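Local atomic coordinates of multicopper oxidase (Uncultured bacterium, PDB entry 4E9X), a protein that probably oxidises substrates such as phenols at a type 1 copper and passes the electrons to a copper cluster that reduces dioxygen to water. Residues P35-Q40 and L101-H106; T53-T58 and N110-V115; D227-S232 and Y237-E242; V278-D281 and W286-K289. All blocks are in the same frame, centred on the assembly; numbering follows the deposited sequence. Where two conformers were deposited one is given.

Contact 1: P35-Q40 and L101-H106. With CU (copper (II) ion), chain E; CU (copper (II) ion), chain J; CU (copper (II) ion), chain D.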
loop_
_atom_site.group_PDB
_atom_site.type_symbol
_atom_site.label_atom_id
_atom_site.label_comp_id
_atom_site.label_asym_id
_atom_site.label_seq_id
_atom_site.Cartn_x
_atom_site.Cartn_y
_atom_site.Cartn_z
ATOM N N PRO A 35 -7.712 14.382 22.192
ATOM C CA PRO A 35 -7.118 15.729 22.312
ATOM C C PRO A 35 -5.777 15.840 21.605
ATOM O O PRO A 35 -4.958 14.914 21.540
ATOM C CB PRO A 35 -6.950 15.913 23.822
ATOM C CG PRO A 35 -8.000 15.000 24.376
ATOM C CD PRO A 35 -7.991 13.753 23.515
ATOM N N LEU A 36 -5.567 17.028 21.031
ATOM C CA LEU A 36 -4.269 17.337 20.485
ATOM C C LEU A 36 -3.278 17.590 21.622
ATOM O O LEU A 36 -3.534 18.412 22.522
ATOM C CB LEU A 36 -4.358 18.639 19.653
ATOM C CG LEU A 36 -3.021 19.301 19.258
ATOM C CD1 LEU A 36 -2.203 18.439 18.288
ATOM C CD2 LEU A 36 -3.329 20.661 18.591
ATOM N N ILE A 37 -2.104 16.971 21.578
ATOM C CA ILE A 37 -1.000 17.273 22.493
ATOM C C ILE A 37 0.083 17.900 21.633
ATOM O O ILE A 37 0.525 17.299 20.654
ATOM C CB ILE A 37 -0.527 16.010 23.254
ATOM C CG1 ILE A 37 -1.637 15.383 24.060
ATOM C CG2 ILE A 37 0.706 16.377 24.079
ATOM C CD1 ILE A 37 -1.270 14.015 24.676
ATOM N N HIS A 38 0.483 19.099 21.962
ATOM C CA HIS A 38 1.419 19.878 21.147
ATOM C C HIS A 38 2.511 20.366 22.083
ATOM O O HIS A 38 2.249 21.151 22.999
ATOM C CB HIS A 38 0.664 21.026 20.455
ATOM C CG HIS A 38 1.458 21.709 19.408
ATOM N ND1 HIS A 38 1.021 22.866 18.766
ATOM C CD2 HIS A 38 2.649 21.413 18.798
ATOM C CE1 HIS A 38 1.921 23.213 17.845
ATOM N NE2 HIS A 38 2.908 22.392 17.841
ATOM N N VAL A 39 3.726 19.890 21.879
ATOM C CA VAL A 39 4.857 20.215 22.750
ATOM C C VAL A 39 6.066 20.546 21.904
ATOM O O VAL A 39 6.002 20.439 20.663
ATOM C CB VAL A 39 5.138 19.061 23.724
ATOM C CG1 VAL A 39 3.906 18.719 24.573
ATOM C CG2 VAL A 39 5.644 17.772 23.068
ATOM N N GLN A 40 7.146 20.959 22.573
ATOM C CA GLN A 40 8.408 21.264 21.896
ATOM C C GLN A 40 9.429 20.159 22.089
ATOM O O GLN A 40 9.456 19.506 23.159
ATOM C CB GLN A 40 8.974 22.565 22.501
ATOM C CG GLN A 40 10.101 23.192 21.725
ATOM C CD GLN A 40 10.334 24.621 22.219
ATOM O OE1 GLN A 40 10.054 25.025 23.351
ATOM N NE2 GLN A 40 10.872 25.437 21.322
ATOM N N LEU A 101 3.718 12.823 15.532
ATOM C CA LEU A 101 3.563 11.545 16.228
ATOM C C LEU A 101 2.098 11.341 16.570
ATOM O O LEU A 101 1.230 12.177 16.217
ATOM C CB LEU A 101 4.408 11.532 17.525
ATOM C CG LEU A 101 5.829 12.093 17.365
ATOM C CD1 LEU A 101 6.605 11.930 18.678
ATOM C CD2 LEU A 101 6.596 11.447 16.247
ATOM N N TRP A 102 1.773 10.246 17.247
ATOM C CA TRP A 102 0.372 10.048 17.664
ATOM C C TRP A 102 0.349 9.114 18.852
ATOM O O TRP A 102 1.381 8.599 19.246
ATOM C CB TRP A 102 -0.476 9.558 16.524
ATOM C CG TRP A 102 -0.207 8.229 15.872
ATOM C CD1 TRP A 102 0.954 7.792 15.316
ATOM C CD2 TRP A 102 -1.183 7.189 15.696
ATOM N NE1 TRP A 102 0.749 6.509 14.802
ATOM C CE2 TRP A 102 -0.543 6.122 15.024
ATOM C CE3 TRP A 102 -2.547 7.037 16.026
ATOM C CZ2 TRP A 102 -1.231 4.946 14.706
ATOM C CZ3 TRP A 102 -3.221 5.874 15.712
ATOM C CH2 TRP A 102 -2.554 4.818 15.049
ATOM N N TYR A 103 -0.825 8.921 19.415
ATOM C CA TYR A 103 -0.913 8.088 20.610
ATOM C C TYR A 103 -2.183 7.252 20.426
ATOM O O TYR A 103 -3.155 7.687 19.776
ATOM C CB TYR A 103 -0.870 8.907 21.933
ATOM C CG TYR A 103 -2.066 9.846 22.060
ATOM C CD1 TYR A 103 -3.266 9.429 22.631
ATOM C CD2 TYR A 103 -1.977 11.155 21.597
ATOM C CE1 TYR A 103 -4.354 10.293 22.740
ATOM C CE2 TYR A 103 -3.063 12.049 21.684
ATOM C CZ TYR A 103 -4.217 11.597 22.246
ATOM O OH TYR A 103 -5.333 12.421 22.365
ATOM N N HIS A 104 -2.219 6.057 21.019
ATOM C CA HIS A 104 -3.378 5.198 20.848
ATOM C C HIS A 104 -3.366 4.082 21.891
ATOM O O HIS A 104 -2.279 3.751 22.402
ATOM C CB HIS A 104 -3.437 4.570 19.443
ATOM C CG HIS A 104 -2.259 3.764 18.972
ATOM N ND1 HIS A 104 -2.014 2.469 19.341
ATOM C CD2 HIS A 104 -1.251 4.109 18.135
ATOM C CE1 HIS A 104 -0.887 2.046 18.737
ATOM N NE2 HIS A 104 -0.410 3.015 17.981
ATOM N N CYS A 105 -4.516 3.488 22.143
ATOM C CA CYS A 105 -4.506 2.330 23.060
ATOM C C CYS A 105 -3.664 1.219 22.461
ATOM O O CYS A 105 -3.564 1.080 21.246
ATOM C CB CYS A 105 -5.968 1.885 23.258
ATOM S SG CYS A 105 -6.104 0.596 24.523
ATOM N N HIS A 106 -3.101 0.368 23.323
ATOM C CA HIS A 106 -2.409 -0.823 22.854
ATOM C C HIS A 106 -2.946 -2.117 23.474
ATOM O O HIS A 106 -2.268 -3.144 23.452
ATOM C CB HIS A 106 -0.888 -0.682 23.083
ATOM C CG HIS A 106 -0.056 -1.188 21.951
ATOM N ND1 HIS A 106 0.036 -2.528 21.662
ATOM C CD2 HIS A 106 0.737 -0.552 21.054
ATOM C CE1 HIS A 106 0.827 -2.683 20.622
ATOM N NE2 HIS A 106 1.282 -1.511 20.225
HETATM CU CU CU E . 0.987 2.903 16.595
HETATM CU CU CU J . 2.613 -1.174 18.687
HETATM CU CU CU D . -8.283 0.297 24.780
#
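Tyr103 ends on the backbone of Pro35, not on another side chain. Its OH donates a hydrogen bond of 2.7 Å to Pro35 O. The hydroxyl lies in the carbonyl plane, on a lone pair of that oxygen. The same OH also packs 3.2 Å from Pro35 CD. Ile37 CD1 comes obliquely to the ring and stops 4.0 Å from Tyr103 CE2. CG of Tyr103 stands between its backbone N and carbonyl carbon (chi1 63°), and this sends the ring across to the segment 35-40. A phenylalanine here would probably leave Pro35 O without this donor and the ring edge without its polar tie to segment 35-40. The next three residues all bind copper: His104 NE2 at 2.0 Å, Cys105 SG at 2.2 Å and His106 NE2 at 2.1 Å, each on a different ion. His104 ND1 also donates to Cys105 O, with a nearly straight N-H...O angle of 173°. This His-Cys-His run links the type 1 copper to the trinuclear cluster in multicopper oxidases. The second subunit supplies His206, His252 and His254 to the cluster. Strand 119-125 lies between strands 36-40 and 101-104 in the sheet, and strand 306-308 flanks 36-40 beyond.

Contact 2: T53-T58 and N110-V115. With CU (copper (II) ion), chain D.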
loop_
_atom_site.group_PDB
_atom_site.type_symbol
_atom_site.label_atom_id
_atom_site.label_comp_id
_atom_site.label_asym_id
_atom_site.label_seq_id
_atom_site.Cartn_x
_atom_site.Cartn_y
_atom_site.Cartn_z
ATOM N N THR A 53 -13.844 3.867 31.869
ATOM C CA THR A 53 -14.639 2.914 31.064
ATOM C C THR A 53 -14.692 1.572 31.798
ATOM O O THR A 53 -14.097 1.438 32.870
ATOM C CB THR A 53 -14.092 2.681 29.645
ATOM O OG1 THR A 53 -12.969 1.755 29.743
ATOM C CG2 THR A 53 -13.575 3.960 29.048
ATOM N N SER A 54 -15.415 0.626 31.228
ATOM C CA SER A 54 -15.627 -0.698 31.791
ATOM C C SER A 54 -14.566 -1.705 31.378
ATOM O O SER A 54 -14.697 -2.834 31.833
ATOM C CB SER A 54 -16.998 -1.264 31.335
ATOM O OG SER A 54 -17.058 -1.212 29.875
ATOM N N LEU A 55 -13.557 -1.299 30.599
ATOM C CA LEU A 55 -12.605 -2.268 30.044
ATOM C C LEU A 55 -11.201 -1.728 30.256
ATOM O O LEU A 55 -11.012 -0.516 30.400
ATOM C CB LEU A 55 -12.833 -2.459 28.555
ATOM C CG LEU A 55 -14.087 -3.180 28.071
ATOM C CD1 LEU A 55 -14.141 -3.360 26.577
ATOM C CD2 LEU A 55 -14.143 -4.561 28.744
ATOM N N PRO A 56 -10.181 -2.594 30.281
ATOM C CA PRO A 56 -8.819 -2.147 30.406
ATOM C C PRO A 56 -8.285 -1.504 29.108
ATOM O O PRO A 56 -8.690 -1.845 27.985
ATOM C CB PRO A 56 -8.047 -3.433 30.696
ATOM C CG PRO A 56 -8.952 -4.543 30.308
ATOM C CD PRO A 56 -10.356 -4.061 30.263
ATOM N N HIS A 57 -7.351 -0.555 29.349
ATOM C CA HIS A 57 -6.692 0.150 28.236
ATOM C C HIS A 57 -5.241 0.443 28.611
ATOM O O HIS A 57 -4.865 0.288 29.778
ATOM C CB HIS A 57 -7.397 1.505 27.967
ATOM C CG HIS A 57 -8.851 1.355 27.632
ATOM N ND1 HIS A 57 -9.311 0.838 26.447
ATOM C CD2 HIS A 57 -9.943 1.642 28.403
ATOM C CE1 HIS A 57 -10.661 0.838 26.519
ATOM N NE2 HIS A 57 -11.058 1.321 27.714
ATOM N N THR A 58 -4.483 0.962 27.646
ATOM C CA THR A 58 -3.205 1.623 27.900
ATOM C C THR A 58 -3.093 2.839 26.965
ATOM O O THR A 58 -4.002 3.012 26.153
ATOM C CB THR A 58 -1.972 0.742 27.637
ATOM O OG1 THR A 58 -2.012 0.329 26.255
ATOM C CG2 THR A 58 -1.947 -0.509 28.525
ATOM N N ASN A 110 -6.957 -4.373 17.589
ATOM C CA ASN A 110 -7.795 -4.577 16.403
ATOM C C ASN A 110 -9.151 -3.936 16.596
ATOM O O ASN A 110 -9.700 -3.356 15.661
ATOM C CB ASN A 110 -7.908 -6.072 16.063
ATOM C CG ASN A 110 -8.501 -6.921 17.161
ATOM O OD1 ASN A 110 -7.892 -7.012 18.240
ATOM N ND2 ASN A 110 -9.664 -7.472 16.935
ATOM N N GLU A 111 -9.702 -4.011 17.812
ATOM C CA GLU A 111 -10.985 -3.382 18.070
ATOM C C GLU A 111 -10.811 -1.964 18.560
ATOM O O GLU A 111 -11.465 -1.018 18.063
ATOM C CB GLU A 111 -11.790 -4.204 19.106
ATOM C CG GLU A 111 -13.137 -3.545 19.385
ATOM C CD GLU A 111 -13.897 -3.996 20.606
ATOM O OE1 GLU A 111 -13.503 -4.994 21.239
ATOM O OE2 GLU A 111 -14.909 -3.288 20.915
ATOM N N HIS A 112 -9.970 -1.736 19.598
ATOM C CA HIS A 112 -9.945 -0.435 20.250
ATOM C C HIS A 112 -9.426 0.654 19.311
ATOM O O HIS A 112 -9.966 1.765 19.315
ATOM C CB HIS A 112 -9.127 -0.526 21.561
ATOM C CG HIS A 112 -9.846 -1.268 22.657
ATOM N ND1 HIS A 112 -9.465 -1.112 23.989
ATOM C CD2 HIS A 112 -10.853 -2.179 22.596
ATOM C CE1 HIS A 112 -10.244 -1.898 24.724
ATOM N NE2 HIS A 112 -11.074 -2.541 23.916
ATOM N N VAL A 113 -8.351 0.344 18.567
ATOM C CA VAL A 113 -7.795 1.291 17.616
ATOM C C VAL A 113 -8.555 1.175 16.311
ATOM O O VAL A 113 -8.854 2.191 15.674
ATOM C CB VAL A 113 -6.273 1.118 17.412
ATOM C CG1 VAL A 113 -5.746 2.108 16.398
ATOM C CG2 VAL A 113 -5.575 1.276 18.775
ATOM N N GLY A 114 -8.938 -0.027 15.912
ATOM C CA GLY A 114 -9.598 -0.193 14.596
ATOM C C GLY A 114 -10.990 0.440 14.545
ATOM O O GLY A 114 -11.327 1.062 13.510
ATOM N N VAL A 115 -11.800 0.285 15.611
ATOM C CA VAL A 115 -13.197 0.836 15.551
ATOM C C VAL A 115 -13.606 1.600 16.785
ATOM O O VAL A 115 -14.751 2.077 16.728
ATOM C CB VAL A 115 -14.248 -0.241 15.227
ATOM C CG1 VAL A 115 -13.923 -0.897 13.857
ATOM C CG2 VAL A 115 -14.386 -1.362 16.277
HETATM CU CU CU D . -8.283 0.297 24.780
#
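His57 and His112 meet through metal coordination. His57 ND1 and His112 ND1 each bind the same copper ion at 2.0 Å. The two nitrogens are 3.1 Å apart and share no hydrogen bond, because both face the metal. The rings are oblique to each other, with centroids 4.8 Å apart and planes at 48°. In His57, CG lies anti to the carbonyl carbon (chi1 -59°), which brings ND1 round to the copper. The ring carbons also come close, with His57 CE1 3.3 Å from His112 CE1.

Hydrogen bonding acts within the segment 53-58. His57 NE2 donates to Thr53 OG1 at 2.8 Å, and the acceptor lies close to the plane of the His57 ring. The N-H...O angle is bent, at 138°. Leu55 N donates to the same oxygen, which makes an ST turn.

Van der Waals packing is light. Leu55 CD1 packs 4.1 Å from His112 NE2, and Pro56 O lies at the edge of the same ring, near its plane, close to CE1. Phe26 packs edge-to-face with His57 and also meets His112.

Cys105 completes the close coordination, and Met118 is the fourth residue of the site. Two histidines and a cysteine with a nearby methionine are characteristic of a type 1 copper. In this family that ion takes electrons from the substrate. Thr53 probably fixes the rotation of the His57 ring as a second-shell residue.

Contact 3: D227-S232 and Y237-E242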
loop_
_atom_site.group_PDB
_atom_site.type_symbol
_atom_site.label_atom_id
_atom_site.label_comp_id
_atom_site.label_asym_id
_atom_site.label_seq_id
_atom_site.Cartn_x
_atom_site.Cartn_y
_atom_site.Cartn_z
ATOM N N ASP A 227 0.367 13.901 -6.361
ATOM C CA ASP A 227 -1.040 14.319 -6.245
ATOM C C ASP A 227 -1.858 13.286 -5.476
ATOM O O ASP A 227 -2.990 13.612 -5.079
ATOM C CB ASP A 227 -1.608 14.639 -7.640
ATOM C CG ASP A 227 -1.748 13.470 -8.585
ATOM O OD1 ASP A 227 -2.218 12.370 -8.215
ATOM O OD2 ASP A 227 -1.410 13.655 -9.765
ATOM N N THR A 228 -1.294 12.103 -5.186
ATOM C CA THR A 228 -2.001 11.056 -4.430
ATOM C C THR A 228 -0.985 10.424 -3.484
ATOM O O THR A 228 0.054 9.918 -3.904
ATOM C CB THR A 228 -2.565 9.996 -5.394
ATOM O OG1 THR A 228 -3.475 10.622 -6.321
ATOM C CG2 THR A 228 -3.363 8.892 -4.656
ATOM N N VAL A 229 -1.273 10.474 -2.169
ATOM C CA VAL A 229 -0.340 9.955 -1.188
ATOM C C VAL A 229 -0.987 8.783 -0.473
ATOM O O VAL A 229 -2.052 8.935 0.170
ATOM C CB VAL A 229 -0.017 11.058 -0.146
ATOM C CG1 VAL A 229 0.813 10.496 0.994
ATOM C CG2 VAL A 229 0.729 12.243 -0.802
ATOM N N LEU A 230 -0.371 7.613 -0.550
ATOM C CA LEU A 230 -0.900 6.406 0.084
ATOM C C LEU A 230 -0.493 6.384 1.556
ATOM O O LEU A 230 0.696 6.476 1.872
ATOM C CB LEU A 230 -0.329 5.157 -0.591
ATOM C CG LEU A 230 -0.946 3.833 -0.140
ATOM C CD1 LEU A 230 -2.418 3.821 -0.576
ATOM C CD2 LEU A 230 -0.167 2.639 -0.717
ATOM N N VAL A 231 -1.519 6.269 2.413
ATOM C CA VAL A 231 -1.284 6.268 3.852
ATOM C C VAL A 231 -1.822 4.971 4.431
ATOM O O VAL A 231 -2.992 4.656 4.225
ATOM C CB VAL A 231 -2.043 7.464 4.480
ATOM C CG1 VAL A 231 -1.799 7.539 5.983
ATOM C CG2 VAL A 231 -1.683 8.785 3.781
ATOM N N SER A 232 -0.986 4.199 5.099
ATOM C CA SER A 232 -1.343 2.885 5.614
ATOM C C SER A 232 -1.259 2.890 7.143
ATOM O O SER A 232 -0.716 3.867 7.720
ATOM C CB SER A 232 -0.461 1.827 4.956
ATOM O OG SER A 232 0.765 1.569 5.568
ATOM N N TYR A 237 2.403 11.026 6.977
ATOM C CA TYR A 237 3.075 11.807 5.950
ATOM C C TYR A 237 2.748 13.279 6.175
ATOM O O TYR A 237 1.567 13.585 6.410
ATOM C CB TYR A 237 2.610 11.413 4.528
ATOM C CG TYR A 237 3.165 10.044 4.186
ATOM C CD1 TYR A 237 4.421 9.937 3.550
ATOM C CD2 TYR A 237 2.465 8.862 4.490
ATOM C CE1 TYR A 237 4.958 8.676 3.223
ATOM C CE2 TYR A 237 2.991 7.624 4.170
ATOM C CZ TYR A 237 4.237 7.543 3.549
ATOM O OH TYR A 237 4.773 6.290 3.234
ATOM N N ASP A 238 3.742 14.174 6.078
ATOM C CA ASP A 238 3.461 15.592 6.068
ATOM C C ASP A 238 3.713 16.096 4.672
ATOM O O ASP A 238 4.714 15.737 4.047
ATOM C CB ASP A 238 4.361 16.398 7.002
ATOM C CG ASP A 238 4.374 16.095 8.489
ATOM O OD1 ASP A 238 3.810 15.078 8.937
ATOM O OD2 ASP A 238 4.938 16.936 9.207
ATOM N N VAL A 239 2.806 16.964 4.204
ATOM C CA VAL A 239 2.964 17.560 2.887
ATOM C C VAL A 239 2.745 19.078 3.030
ATOM O O VAL A 239 2.231 19.576 4.035
ATOM C CB VAL A 239 1.950 16.997 1.870
ATOM C CG1 VAL A 239 2.060 15.453 1.814
ATOM C CG2 VAL A 239 0.508 17.445 2.180
ATOM N N ILE A 240 3.163 19.799 1.991
ATOM C CA ILE A 240 2.871 21.228 1.820
ATOM C C ILE A 240 2.069 21.397 0.540
ATOM O O ILE A 240 2.447 20.876 -0.521
ATOM C CB ILE A 240 4.198 22.039 1.708
ATOM C CG1 ILE A 240 5.048 21.933 2.990
ATOM C CG2 ILE A 240 3.897 23.481 1.353
ATOM C CD1 ILE A 240 4.379 22.633 4.169
ATOM N N ILE A 241 0.986 22.166 0.648
ATOM C CA ILE A 241 0.265 22.658 -0.525
ATOM C C ILE A 241 0.422 24.170 -0.564
ATOM O O ILE A 241 0.132 24.849 0.425
ATOM C CB ILE A 241 -1.225 22.271 -0.509
ATOM C CG1 ILE A 241 -1.361 20.756 -0.747
ATOM C CG2 ILE A 241 -1.993 23.099 -1.545
ATOM C CD1 ILE A 241 -2.783 20.234 -0.680
ATOM N N GLU A 242 0.868 24.699 -1.701
ATOM C CA GLU A 242 0.823 26.138 -1.977
ATOM C C GLU A 242 -0.571 26.476 -2.445
ATOM O O GLU A 242 -0.964 25.995 -3.523
ATOM C CB GLU A 242 1.875 26.549 -3.045
ATOM C CG GLU A 242 3.304 26.099 -2.737
ATOM C CD GLU A 242 4.023 26.995 -1.739
ATOM O OE1 GLU A 242 3.603 28.154 -1.506
ATOM O OE2 GLU A 242 5.043 26.526 -1.209
#
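Strands 228-231 and 237-242 run nearly antiparallel, at 164°, with their axes 9.3 Å apart at closest approach, and they belong to different sheets. Side chains meet between them. Tyr237 carries most of the contact. Val229 CG1 lies 4.0 Å from Tyr237 CG and 4.1 Å from Tyr237 CB, so the methyl packs at the root of the ring. CG1 of Val229 is anti to the backbone N (chi1 173°), which puts it on the ring and leaves CG2 for Val239 CG1, 4.3 Å away. Val231 CG2 adds a third apolar contact, 4.2 Å from Tyr237 CD2. Leu230 O approaches the far part of the ring obliquely, 3.4 Å from Tyr237 CE2. The phenol OH is hydrogen-bonded to Glu235. A serine in place of Tyr237 would probably open a gap beside Val229 and Val231 and leave Glu235 without its phenol partner. Asp227 forms a salt bridge to Arg236 of the third subunit. Strand 228-231 edges its sheet, next to strand 201-205. Strand 236-243 lies inside the other sheet, between 187-195 and 210-215. Two sheets packed face to face with apolar side chains between them are characteristic of the cupredoxin beta-sandwich, here in the second multicopper oxidase domain.

Contact 4: V278-D281 and W286-K289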
loop_
_atom_site.group_PDB
_atom_site.type_symbol
_atom_site.label_atom_id
_atom_site.label_comp_id
_atom_site.label_asym_id
_atom_site.label_seq_id
_atom_site.Cartn_x
_atom_site.Cartn_y
_atom_site.Cartn_z
ATOM N N VAL A 278 -13.836 32.599 -3.851
ATOM C CA VAL A 278 -14.623 32.046 -4.977
ATOM C C VAL A 278 -16.098 32.204 -4.697
ATOM O O VAL A 278 -16.609 31.733 -3.658
ATOM C CB VAL A 278 -14.252 30.553 -5.182
ATOM C CG1 VAL A 278 -15.140 29.976 -6.302
ATOM C CG2 VAL A 278 -12.773 30.410 -5.501
ATOM N N PRO A 279 -16.884 32.858 -5.537
ATOM C CA PRO A 279 -18.320 32.983 -5.236
ATOM C C PRO A 279 -19.007 31.642 -5.171
ATOM O O PRO A 279 -18.693 30.718 -5.922
ATOM C CB PRO A 279 -18.850 33.799 -6.438
ATOM C CG PRO A 279 -17.657 34.537 -6.936
ATOM C CD PRO A 279 -16.522 33.545 -6.771
ATOM N N VAL A 280 -19.939 31.493 -4.239
ATOM C CA VAL A 280 -20.611 30.212 -4.006
ATOM C C VAL A 280 -21.824 30.017 -4.886
ATOM O O VAL A 280 -22.749 30.789 -4.917
ATOM C CB VAL A 280 -21.004 30.144 -2.507
ATOM C CG1 VAL A 280 -21.791 28.887 -2.202
ATOM C CG2 VAL A 280 -19.773 30.293 -1.608
ATOM N N ASP A 281 -21.919 28.913 -5.609
ATOM C CA ASP A 281 -23.039 28.595 -6.466
ATOM C C ASP A 281 -24.207 28.014 -5.677
ATOM O O ASP A 281 -23.920 27.366 -4.658
ATOM C CB ASP A 281 -22.622 27.593 -7.551
ATOM C CG ASP A 281 -21.569 28.299 -8.439
ATOM O OD1 ASP A 281 -21.959 29.033 -9.356
ATOM O OD2 ASP A 281 -20.352 28.112 -8.183
ATOM N N TRP A 286 -21.983 22.225 -0.281
ATOM C CA TRP A 286 -21.706 22.754 1.067
ATOM C C TRP A 286 -22.025 24.222 1.170
ATOM O O TRP A 286 -21.489 24.940 2.045
ATOM C CB TRP A 286 -20.274 22.377 1.433
ATOM C CG TRP A 286 -20.140 21.089 2.202
ATOM C CD1 TRP A 286 -21.107 20.303 2.723
ATOM C CD2 TRP A 286 -18.882 20.461 2.531
ATOM N NE1 TRP A 286 -20.579 19.184 3.383
ATOM C CE2 TRP A 286 -19.203 19.274 3.263
ATOM C CE3 TRP A 286 -17.544 20.780 2.249
ATOM C CZ2 TRP A 286 -18.189 18.420 3.736
ATOM C CZ3 TRP A 286 -16.554 19.930 2.735
ATOM C CH2 TRP A 286 -16.871 18.775 3.463
ATOM N N LYS A 287 -22.927 24.726 0.334
ATOM C CA LYS A 287 -23.363 26.120 0.514
ATOM C C LYS A 287 -23.996 26.296 1.893
ATOM O O LYS A 287 -24.753 25.438 2.360
ATOM C CB LYS A 287 -24.342 26.483 -0.608
ATOM C CG LYS A 287 -25.026 27.829 -0.404
ATOM C CD LYS A 287 -26.172 27.995 -1.382
ATOM C CE LYS A 287 -26.913 29.274 -1.033
ATOM N NZ LYS A 287 -25.995 30.403 -0.674
ATOM N N ASP A 288 -23.722 27.341 2.641
ATOM C CA ASP A 288 -24.365 27.366 3.991
ATOM C C ASP A 288 -24.067 26.234 4.959
ATOM O O ASP A 288 -24.765 25.895 5.933
ATOM C CB ASP A 288 -25.913 27.451 3.896
ATOM C CG ASP A 288 -26.321 28.710 3.179
ATOM O OD1 ASP A 288 -25.732 29.773 3.501
ATOM O OD2 ASP A 288 -27.220 28.632 2.318
ATOM N N LYS A 289 -22.957 25.549 4.793
ATOM C CA LYS A 289 -22.453 24.574 5.797
ATOM C C LYS A 289 -22.383 25.151 7.176
ATOM O O LYS A 289 -21.939 26.294 7.338
ATOM C CB LYS A 289 -21.050 24.208 5.321
ATOM C CG LYS A 289 -20.286 23.204 6.169
ATOM C CD LYS A 289 -21.069 21.867 6.327
ATOM C CE LYS A 289 -20.047 20.796 6.605
ATOM N NZ LYS A 289 -20.724 19.490 6.837
#
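Val280 packs on the aliphatic chain of Lys287, which is the second residue of a type II beta turn from Trp286 to Lys289. The turn is closed by a backbone hydrogen bond of 3.2 Å from Lys289 N to Trp286 O. Both segments belong to the long loop between strands 270-275 and 306-308.

The tight part is small. Val280 CG1 lies 3.8 Å from Lys287 CG and 3.9 Å from Lys287 CB. The two side chains cross at a slant. Val280 CG1 is anti to its backbone N (chi1 176°), which turns this methyl onto the lysine. Further out, Lys287 CD passes 4.0 Å from Asp281 O. These are van der Waals contacts between methyl, methylene and carbonyl groups. Together the segments bury 106 Å².

Asp281 is the held part of segment 278-281. Its CB points away from the segment 286-289, its OD2 forms a salt bridge with Arg248, and its side chain packs on Trp70 of the third subunit. Trp286, at the start of the turn, is buried, and its NE1 hydrogen-bonds to Pro176 O. Lys289 CE covers part of one face of the indole, near the rim.

The other side is loose, where Lys287 and Asp288 are exposed to solvent. The Lys287 chain is extended until it bends at chi4 (41°). Its NZ ends 3.7 Å from Asp288 OD2, a long salt bridge.

Overall arrangement
Contacts 1 and 2 lie in the first multicopper oxidase domain, with centres about 16 Å apart. They share the type 1 copper: contact 1 gives it Cys105, and contact 2 gives it His57 and His112. They touch where His106 N lies 3.1 Å from Thr58 OG1, a probable hydrogen bond. Contact 1 continues to the trinuclear cluster at the boundary with the second subunit. Contact 3 lies in the second domain, its centre about 20 Å from that of contact 1. Its Asp227 OD1 hydrogen-bonds His62 NE2 of the third subunit, where His62 shares a copper with His104. Contact 4 is peripheral, its centre about 26 Å from that of contact 3. Both touch the third subunit.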